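Local coordinates for protein fibrillarin-like rRNA/tRNA 2'-O-methyltransferase (Aeropyrum pernix, PDB 4DF3) that binds S-adenosylmethionine and probably uses it to methylate ribose 2'-hydroxyls of rRNA and tRNA at sites chosen by a guide RNA, at residues Leu82-Ala87 against Leu151-Ala156; Gly103-Val108 against Arg126-Ile131. The protein carries 2 engineered substitutions. All blocks are in the same frame, centred on the assembly; numbering follows the deposited sequence.

Interaction 1. Residues Leu82-Ala87 against Leu151-Ala156; sequences LYLGIA and LYADVA. With SAM (S-adenosylmethionine), chain C.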
ATOM      1  N   LEU A  82      -7.372   6.415  -0.160  1.00  7.61           N
ATOM      2  CA  LEU A  82      -7.133   7.029   1.120  1.00  8.94           C
ATOM      3  C   LEU A  82      -6.106   6.126   1.828  1.00  9.45           C
ATOM      4  O   LEU A  82      -6.361   4.956   2.100  1.00  9.93           O
ATOM      5  CB  LEU A  82      -8.415   7.085   1.955  1.00  9.71           C
ATOM      6  CG  LEU A  82      -8.259   7.521   3.437  1.00  9.58           C
ATOM      7  CD1 LEU A  82      -7.577   8.899   3.485  1.00 13.83           C
ATOM      8  CD2 LEU A  82      -9.700   7.603   4.072  1.00  8.57           C
ATOM      9  N   TYR A  83      -4.972   6.715   2.161  1.00  9.82           N
ATOM     10  CA  TYR A  83      -3.861   5.952   2.761  1.00 10.65           C
ATOM     11  C   TYR A  83      -3.622   6.426   4.200  1.00 10.91           C
ATOM     12  O   TYR A  83      -3.169   7.577   4.403  1.00 12.30           O
ATOM     13  CB  TYR A  83      -2.615   6.168   1.910  1.00  8.82           C
ATOM     14  CG  TYR A  83      -1.460   5.207   2.197  1.00  7.81           C
ATOM     15  CD1 TYR A  83      -0.726   4.689   1.162  1.00 13.25           C
ATOM     16  CD2 TYR A  83      -1.073   4.889   3.508  1.00 10.55           C
ATOM     17  CE1 TYR A  83       0.391   3.906   1.419  1.00 11.05           C
ATOM     18  CE2 TYR A  83       0.033   4.028   3.789  1.00 12.44           C
ATOM     19  CZ  TYR A  83       0.759   3.581   2.726  1.00 13.03           C
ATOM     20  OH  TYR A  83       1.859   2.783   2.937  1.00 11.93           O
ATOM     21  N   LEU A  84      -3.962   5.552   5.153  1.00  9.56           N
ATOM     22  CA  LEU A  84      -3.864   5.881   6.574  1.00  9.82           C
ATOM     23  C   LEU A  84      -2.498   5.421   7.039  1.00  9.66           C
ATOM     24  O   LEU A  84      -2.201   4.204   7.001  1.00 10.54           O
ATOM     25  CB  LEU A  84      -4.990   5.270   7.411  1.00  9.07           C
ATOM     26  CG  LEU A  84      -6.440   5.662   7.008  1.00 14.06           C
ATOM     27  CD1 LEU A  84      -7.436   5.026   7.959  1.00 11.88           C
ATOM     28  CD2 LEU A  84      -6.650   7.152   6.859  1.00 11.05           C
ATOM     29  N   GLY A  85      -1.648   6.379   7.427  1.00 10.85           N
ATOM     30  CA  GLY A  85      -0.320   5.994   7.941  1.00 11.27           C
ATOM     31  C   GLY A  85       0.741   5.973   6.849  1.00 10.70           C
ATOM     32  O   GLY A  85       1.563   5.029   6.802  1.00 13.03           O
ATOM     33  N   ILE A  86       0.769   7.001   6.011  1.00 13.31           N
ATOM     34  CA  ILE A  86       1.538   6.993   4.772  1.00 12.61           C
ATOM     35  C   ILE A  86       3.058   7.043   5.119  1.00 15.50           C
ATOM     36  O   ILE A  86       3.873   6.639   4.290  1.00 14.31           O
ATOM     37  CB  ILE A  86       1.060   8.094   3.734  1.00 13.28           C
ATOM     38  CG1 ILE A  86       1.968   8.097   2.483  1.00 12.19           C
ATOM     39  CG2 ILE A  86       1.146   9.526   4.314  1.00 13.23           C
ATOM     40  CD1 ILE A  86       1.581   9.121   1.415  1.00 13.53           C
ATOM     41  N   ALA A  87       3.383   7.578   6.313  1.00 17.09           N
ATOM     42  CA  ALA A  87       4.799   7.707   6.725  1.00 17.88           C
ATOM     43  C   ALA A  87       5.610   8.536   5.688  1.00 18.36           C
ATOM     44  O   ALA A  87       5.150   9.573   5.215  1.00 15.90           O
ATOM     45  CB  ALA A  87       5.391   6.266   6.916  1.00 17.21           C
ATOM     46  N   LEU A 151      -8.987   2.042   0.321  1.00  6.55           N
ATOM     47  CA  LEU A 151      -8.513   2.529   1.641  1.00  7.70           C
ATOM     48  C   LEU A 151      -7.414   1.558   2.035  1.00  8.29           C
ATOM     49  O   LEU A 151      -7.605   0.378   2.087  1.00  8.30           O
ATOM     50  CB  LEU A 151      -9.659   2.535   2.648  1.00  7.98           C
ATOM     51  CG  LEU A 151      -9.341   3.141   4.016  1.00 10.65           C
ATOM     52  CD1 LEU A 151     -10.677   3.218   4.772  1.00 17.45           C
ATOM     53  CD2 LEU A 151      -8.314   2.382   4.830  1.00 19.44           C
ATOM     54  N   TYR A 152      -6.207   2.105   2.271  1.00  8.77           N
ATOM     55  CA  TYR A 152      -5.093   1.311   2.653  1.00  8.68           C
ATOM     56  C   TYR A 152      -4.663   1.816   4.046  1.00  9.73           C
ATOM     57  O   TYR A 152      -4.492   3.033   4.248  1.00 12.44           O
ATOM     58  CB  TYR A 152      -3.947   1.582   1.658  1.00  8.41           C
ATOM     59  CG  TYR A 152      -2.722   0.699   1.946  1.00 10.24           C
ATOM     60  CD1 TYR A 152      -2.571  -0.546   1.329  1.00  9.76           C
ATOM     61  CD2 TYR A 152      -1.708   1.144   2.848  1.00 11.19           C
ATOM     62  CE1 TYR A 152      -1.420  -1.338   1.612  1.00  9.08           C
ATOM     63  CE2 TYR A 152      -0.540   0.335   3.137  1.00 12.24           C
ATOM     64  CZ  TYR A 152      -0.461  -0.917   2.499  1.00  9.46           C
ATOM     65  OH  TYR A 152       0.656  -1.684   2.714  1.00 12.29           O
ATOM     66  N   ALA A 153      -4.480   0.889   4.986  1.00  9.68           N
ATOM     67  CA  ALA A 153      -4.264   1.297   6.397  1.00 10.29           C
ATOM     68  C   ALA A 153      -3.065   0.576   6.936  1.00 11.54           C
ATOM     69  O   ALA A 153      -3.030  -0.649   6.925  1.00 11.94           O
ATOM     70  CB  ALA A 153      -5.507   1.030   7.263  1.00 11.01           C
ATOM     71  N   ASP A 154      -2.102   1.342   7.436  1.00 12.37           N
ATOM     72  CA  ASP A 154      -0.950   0.785   8.125  1.00 13.37           C
ATOM     73  C   ASP A 154      -0.501   1.773   9.194  1.00 15.09           C
ATOM     74  O   ASP A 154       0.539   2.385   9.043  1.00 16.15           O
ATOM     75  CB  ASP A 154       0.187   0.522   7.124  1.00 11.60           C
ATOM     76  CG  ASP A 154       1.388  -0.233   7.760  1.00 12.52           C
ATOM     77  OD1 ASP A 154       2.447  -0.311   7.094  1.00 16.27           O
ATOM     78  OD2 ASP A 154       1.295  -0.686   8.940  1.00 16.53           O
ATOM     79  N   VAL A 155      -1.318   1.997  10.217  1.00 15.32           N
ATOM     80  CA  VAL A 155      -0.911   3.028  11.245  1.00 18.05           C
ATOM     81  C   VAL A 155      -0.135   2.458  12.461  1.00 20.43           C
ATOM     82  O   VAL A 155       0.384   3.240  13.318  1.00 20.68           O
ATOM     83  CB  VAL A 155      -2.056   3.894  11.727  1.00 17.56           C
ATOM     84  CG1 VAL A 155      -2.587   4.777  10.530  1.00 16.44           C
ATOM     85  CG2 VAL A 155      -3.179   3.033  12.408  1.00 20.30           C
ATOM     86  N   ALA A 156      -0.021   1.136  12.506  1.00 22.08           N
ATOM     87  CA  ALA A 156       0.740   0.454  13.585  1.00 25.89           C
ATOM     88  C   ALA A 156       0.200   0.883  14.960  1.00 28.07           C
ATOM     89  O   ALA A 156       0.958   1.319  15.842  1.00 30.57           O
ATOM     90  CB  ALA A 156       2.257   0.750  13.478  1.00 26.62           C
TER
HETATM   91  N   SAM C 301       2.632   2.545   5.298  1.00 16.17           N
HETATM   92  CA  SAM C 301       4.076   2.905   5.403  1.00 17.62           C
HETATM   93  C   SAM C 301       4.802   2.167   4.275  1.00 19.62           C
HETATM   94  O   SAM C 301       4.400   1.054   3.875  1.00 19.51           O
HETATM   95  OXT SAM C 301       5.788   2.679   3.756  1.00 20.72           O
HETATM   96  CB  SAM C 301       4.707   2.485   6.775  1.00 18.32           C
HETATM   97  CG  SAM C 301       3.792   3.061   7.843  1.00 19.69           C
HETATM   98  SD  SAM C 301       4.507   3.230   9.502  1.00 20.99           S
HETATM   99  CE  SAM C 301       4.296   1.468   9.861  1.00 14.88           C
HETATM  100  C5' SAM C 301       3.083   3.896  10.440  1.00 18.92           C
HETATM  101  C4' SAM C 301       2.941   5.418  10.343  1.00 20.71           C
HETATM  102  O4' SAM C 301       1.660   5.881  10.767  1.00 17.66           O
HETATM  103  C3' SAM C 301       3.924   6.250  11.154  1.00 17.22           C
HETATM  104  O3' SAM C 301       4.588   7.082  10.197  1.00 15.55           O
HETATM  105  C2' SAM C 301       3.108   6.976  12.236  1.00 16.98           C
HETATM  106  O2' SAM C 301       3.594   8.273  12.499  1.00 18.39           O
HETATM  107  C1' SAM C 301       1.727   7.054  11.597  1.00 16.99           C
HETATM  108  N9  SAM C 301       0.596   6.967  12.541  1.00 18.41           N
HETATM  109  C8  SAM C 301       0.440   6.215  13.711  1.00 19.72           C
HETATM  110  N7  SAM C 301      -0.816   6.489  14.238  1.00 21.36           N
HETATM  111  C5  SAM C 301      -1.432   7.380  13.449  1.00 17.49           C
HETATM  112  C6  SAM C 301      -2.689   7.959  13.506  1.00 21.48           C
HETATM  113  N6  SAM C 301      -3.617   7.725  14.513  1.00 18.03           N
HETATM  114  N1  SAM C 301      -2.926   8.808  12.434  1.00 18.35           N
HETATM  115  C2  SAM C 301      -2.105   9.147  11.374  1.00 21.58           C
HETATM  116  N3  SAM C 301      -0.858   8.547  11.341  1.00 17.70           N
HETATM  117  C4  SAM C 301      -0.555   7.718  12.376  1.00 18.73           C
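Leu-82 to Leu-84 run parallel to Leu-151 to Ala-153, with strand axes 4.7 Å apart and 11° from parallel. They are central strands of the Rossmann-like methyltransferase sheet. Three backbone bonds join them: Tyr-152 N to Leu-82 O, Leu-84 N to Tyr-152 O, and Asp-154 N to Leu-84 O. Helix 160-171 packs on Leu-82, Leu-84 and Ala-153, which share one face with Leu-151. Leu-84 CD1 reaches Leu-151 CD2 at 4.2 Å. Tyr-83 and Tyr-152 leave the other face side by side. CG is anti to the backbone N in both (chi1 -167° in Tyr-83), sending the rings the same way, with planes oblique at 52°. Tyr-152 CD2 lies over one face of the Tyr-83 ring, toward its rim, 3.5 Å from Tyr-83 CZ. Past the strands, both segments enter the S-adenosylmethionine pocket. At the backbone angles of Gly-85 a CB would press on Leu-84 O and run into Asp-154 O and Val-155 CG1. Asp-154 OD1 forms a salt bridge with Lys-61 NZ. At the edge of the Tyr-83 ring, in its plane, the ligand N donates to Tyr-83 OH in a doubtfully short bond, to Gly-85 O at 3.1 Å, and weakly to Asp-154 OD1 at 3.4 Å.

Interaction 2. Residues Gly103-Val108 against Arg126-Ile131; sequences GRIYGV and RNIFPI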
ATOM      1  N   GLY A 103      -4.778   9.466 -10.958  1.00 17.49           N
ATOM      2  CA  GLY A 103      -5.110   8.982  -9.631  1.00 12.33           C
ATOM      3  C   GLY A 103      -4.670   9.954  -8.547  1.00 12.26           C
ATOM      4  O   GLY A 103      -4.015  10.949  -8.813  1.00 11.83           O
ATOM      5  N   ARG A 104      -5.040   9.641  -7.320  1.00 11.10           N
ATOM      6  CA  ARG A 104      -4.587  10.411  -6.183  1.00 12.39           C
ATOM      7  C   ARG A 104      -4.382   9.471  -5.006  1.00 12.74           C
ATOM      8  O   ARG A 104      -5.187   8.559  -4.741  1.00 12.47           O
ATOM      9  CB  ARG A 104      -5.613  11.440  -5.760  1.00 14.49           C
ATOM     10  CG  ARG A 104      -5.881  12.500  -6.750  1.00 20.76           C
ATOM     11  CD  ARG A 104      -6.526  13.692  -6.060  1.00 29.93           C
ATOM     12  NE  ARG A 104      -6.503  14.788  -7.011  1.00 38.24           N
ATOM     13  CZ  ARG A 104      -7.230  15.896  -6.921  1.00 39.38           C
ATOM     14  NH1 ARG A 104      -8.041  16.088  -5.883  1.00 39.27           N
ATOM     15  NH2 ARG A 104      -7.100  16.827  -7.860  1.00 38.72           N
ATOM     16  N   ILE A 105      -3.342   9.729  -4.243  1.00 11.81           N
ATOM     17  CA  ILE A 105      -3.273   9.141  -2.891  1.00 10.11           C
ATOM     18  C   ILE A 105      -3.395  10.239  -1.857  1.00 11.00           C
ATOM     19  O   ILE A 105      -2.545  11.189  -1.820  1.00 11.96           O
ATOM     20  CB  ILE A 105      -1.923   8.547  -2.652  1.00 11.52           C
ATOM     21  CG1 ILE A 105      -1.699   7.418  -3.589  1.00 13.70           C
ATOM     22  CG2 ILE A 105      -1.816   7.990  -1.199  1.00 12.49           C
ATOM     23  CD1 ILE A 105      -0.385   7.044  -3.638  1.00 30.32           C
ATOM     24  N   TYR A 106      -4.418  10.133  -1.019  1.00 12.24           N
ATOM     25  CA  TYR A 106      -4.568  11.071   0.062  1.00 12.54           C
ATOM     26  C   TYR A 106      -3.866  10.431   1.231  1.00 12.68           C
ATOM     27  O   TYR A 106      -4.312   9.360   1.742  1.00 11.07           O
ATOM     28  CB  TYR A 106      -6.038  11.291   0.384  1.00 13.01           C
ATOM     29  CG  TYR A 106      -6.793  11.966  -0.723  1.00 10.51           C
ATOM     30  CD1 TYR A 106      -6.853  13.396  -0.791  1.00 14.25           C
ATOM     31  CD2 TYR A 106      -7.562  11.204  -1.612  1.00 12.84           C
ATOM     32  CE1 TYR A 106      -7.624  14.024  -1.798  1.00 17.89           C
ATOM     33  CE2 TYR A 106      -8.293  11.827  -2.620  1.00 17.89           C
ATOM     34  CZ  TYR A 106      -8.311  13.241  -2.690  1.00 19.54           C
ATOM     35  OH  TYR A 106      -9.067  13.891  -3.673  1.00 23.95           O
ATOM     36  N   GLY A 107      -2.739  11.027   1.618  1.00 11.74           N
ATOM     37  CA  GLY A 107      -1.873  10.358   2.594  1.00 12.97           C
ATOM     38  C   GLY A 107      -1.963  10.984   3.950  1.00 13.41           C
ATOM     39  O   GLY A 107      -1.423  12.049   4.167  1.00 14.65           O
ATOM     40  N   VAL A 108      -2.604  10.285   4.876  1.00 13.97           N
ATOM     41  CA  VAL A 108      -2.766  10.762   6.261  1.00 14.83           C
ATOM     42  C   VAL A 108      -1.617  10.291   7.136  1.00 15.97           C
ATOM     43  O   VAL A 108      -1.328   9.115   7.221  1.00 14.57           O
ATOM     44  CB  VAL A 108      -4.130  10.282   6.834  1.00 14.51           C
ATOM     45  CG1 VAL A 108      -4.334  10.729   8.348  1.00 12.33           C
ATOM     46  CG2 VAL A 108      -5.274  10.688   5.934  1.00 12.78           C
ATOM     47  N   ARG A 126       3.064  14.607  -7.988  1.00 21.37           N
ATOM     48  CA  ARG A 126       1.967  15.476  -7.768  1.00 21.62           C
ATOM     49  C   ARG A 126       0.623  14.777  -7.697  1.00 19.20           C
ATOM     50  O   ARG A 126      -0.405  15.436  -7.652  1.00 19.28           O
ATOM     51  CB  ARG A 126       2.014  16.574  -8.803  1.00 23.42           C
ATOM     52  CG  ARG A 126       3.230  17.396  -8.508  1.00 26.83           C
ATOM     53  CD  ARG A 126       3.532  18.337  -9.593  1.00 32.82           C
ATOM     54  NE  ARG A 126       4.811  18.957  -9.281  1.00 35.59           N
ATOM     55  CZ  ARG A 126       5.380  19.883 -10.039  1.00 37.72           C
ATOM     56  NH1 ARG A 126       4.782  20.267 -11.153  1.00 36.92           N
ATOM     57  NH2 ARG A 126       6.559  20.379  -9.686  1.00 37.86           N
ATOM     58  N   ASN A 127       0.634  13.436  -7.666  1.00 16.37           N
ATOM     59  CA  ASN A 127      -0.595  12.712  -7.460  1.00 14.38           C
ATOM     60  C   ASN A 127      -0.638  12.199  -6.017  1.00 13.46           C
ATOM     61  O   ASN A 127      -1.508  11.405  -5.672  1.00 15.33           O
ATOM     62  CB  ASN A 127      -0.776  11.584  -8.501  1.00 14.88           C
ATOM     63  CG  ASN A 127       0.265  10.503  -8.370  1.00 14.21           C
ATOM     64  OD1 ASN A 127       1.202  10.642  -7.641  1.00 11.34           O
ATOM     65  ND2 ASN A 127       0.082   9.411  -9.081  1.00 10.84           N
ATOM     66  N   ILE A 128       0.299  12.641  -5.179  1.00 12.40           N
ATOM     67  CA  ILE A 128       0.203  12.370  -3.763  1.00 10.42           C
ATOM     68  C   ILE A 128      -0.185  13.647  -3.005  1.00 14.42           C
ATOM     69  O   ILE A 128       0.499  14.707  -3.133  1.00 12.40           O
ATOM     70  CB  ILE A 128       1.494  11.756  -3.124  1.00 11.77           C
ATOM     71  CG1 ILE A 128       1.855  10.424  -3.770  1.00 14.54           C
ATOM     72  CG2 ILE A 128       1.325  11.594  -1.634  1.00  8.43           C
ATOM     73  CD1 ILE A 128       3.298   9.894  -3.342  1.00 13.07           C
ATOM     74  N   PHE A 129      -1.235  13.517  -2.169  1.00 14.56           N
ATOM     75  CA  PHE A 129      -1.817  14.668  -1.429  1.00 16.01           C
ATOM     76  C   PHE A 129      -1.701  14.403   0.065  1.00 16.85           C
ATOM     77  O   PHE A 129      -2.547  13.689   0.664  1.00 14.79           O
ATOM     78  CB  PHE A 129      -3.314  14.823  -1.823  1.00 15.41           C
ATOM     79  CG  PHE A 129      -3.532  15.424  -3.200  1.00 20.82           C
ATOM     80  CD1 PHE A 129      -4.122  16.692  -3.331  1.00 26.17           C
ATOM     81  CD2 PHE A 129      -3.186  14.723  -4.368  1.00 26.72           C
ATOM     82  CE1 PHE A 129      -4.358  17.264  -4.647  1.00 27.38           C
ATOM     83  CE2 PHE A 129      -3.384  15.318  -5.676  1.00 28.94           C
ATOM     84  CZ  PHE A 129      -3.968  16.578  -5.778  1.00 25.27           C
ATOM     85  N   PRO A 130      -0.625  14.922   0.701  1.00 16.24           N
ATOM     86  CA  PRO A 130      -0.434  14.624   2.122  1.00 17.32           C
ATOM     87  C   PRO A 130      -1.436  15.462   2.956  1.00 18.17           C
ATOM     88  O   PRO A 130      -1.784  16.632   2.616  1.00 15.89           O
ATOM     89  CB  PRO A 130       1.052  15.036   2.395  1.00 18.63           C
ATOM     90  CG  PRO A 130       1.656  15.204   0.996  1.00 17.87           C
ATOM     91  CD  PRO A 130       0.485  15.723   0.174  1.00 18.25           C
ATOM     92  N   ILE A 131      -1.940  14.798   3.995  1.00 16.31           N
ATOM     93  CA  ILE A 131      -2.837  15.359   4.982  1.00 17.31           C
ATOM     94  C   ILE A 131      -2.198  15.149   6.382  1.00 17.69           C
ATOM     95  O   ILE A 131      -1.962  13.983   6.852  1.00 18.86           O
ATOM     96  CB  ILE A 131      -4.186  14.639   4.873  1.00 14.41           C
ATOM     97  CG1 ILE A 131      -4.732  14.878   3.476  1.00 17.96           C
ATOM     98  CG2 ILE A 131      -5.217  15.159   5.915  1.00 16.73           C
ATOM     99  CD1 ILE A 131      -6.083  14.291   3.305  1.00 23.35           C
TER
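Ile-105 O takes the N-H of Phe-129 in a bond of 2.7 Å, nearly straight at 171°, and the CA-H of Ile-128 makes a longer contact with the same oxygen. This belongs to the parallel pairing of strands 104-109 and 128-132, the two strands of a beta-alpha-beta unit. Three more backbone bonds complete the set: Ile-105 N to Asn-127 O, Gly-107 N to Phe-129 O, and Ile-131 N to Gly-107 O. On one face, Arg-104 reaches across to Phe-129. Its chain is extended from CG to NE, and its guanidinium lies flat on the ring, with planes 29° apart. Arg-104 NE is 3.3 Å from Phe-129 CZ. Arg-104 CD lies over the same face in a CH-pi contact, 3.9 Å from the centroid of the Phe-129 ring. Arg-104 NH1 donates in the guanidinium plane to Tyr-106 OH at 3.3 Å; that hydroxyl also bonds to Glu-146 OE2. An alanine in place of Arg-104 would take away the stacked group and NH1, and would probably leave this face of Phe-129 less covered and Tyr-106 OH relying more on Glu-146. Ile-105 CD1 meets Ile-128 CG1 at 4.1 Å on the other face. There helix 90-99 packs on both isoleucines, and helix 112-121, which links the two strands, packs on Pro-130. Strand 128-132 ends the sheet within this chain, and strand 80-84 flanks 104-109.

Overall arrangement
Both interactions lie in the seven-stranded mixed sheet, their centres about 11 Å apart. From one edge the order begins 128-132, 104-109, 80-84, 148-153, so interaction 2 takes the edge pair and interaction 1 the next pair inward. Backbone hydrogen bonds from Tyr-83 N to Tyr-106 O and from Gly-85 N to Val-108 O join the two pairs. Along the chain the order is 82-87, 103-108, 126-131, 151-156. The chain builds outward to the edge, then returns to the other side of 80-84. The change of direction between strands 80-84 and 148-153 is the topological switch point of Rossmann-like folds, where the cofactor commonly binds. Here the loops after both strands hold S-adenosylmethionine, with Glu-109 contributing from 104-109.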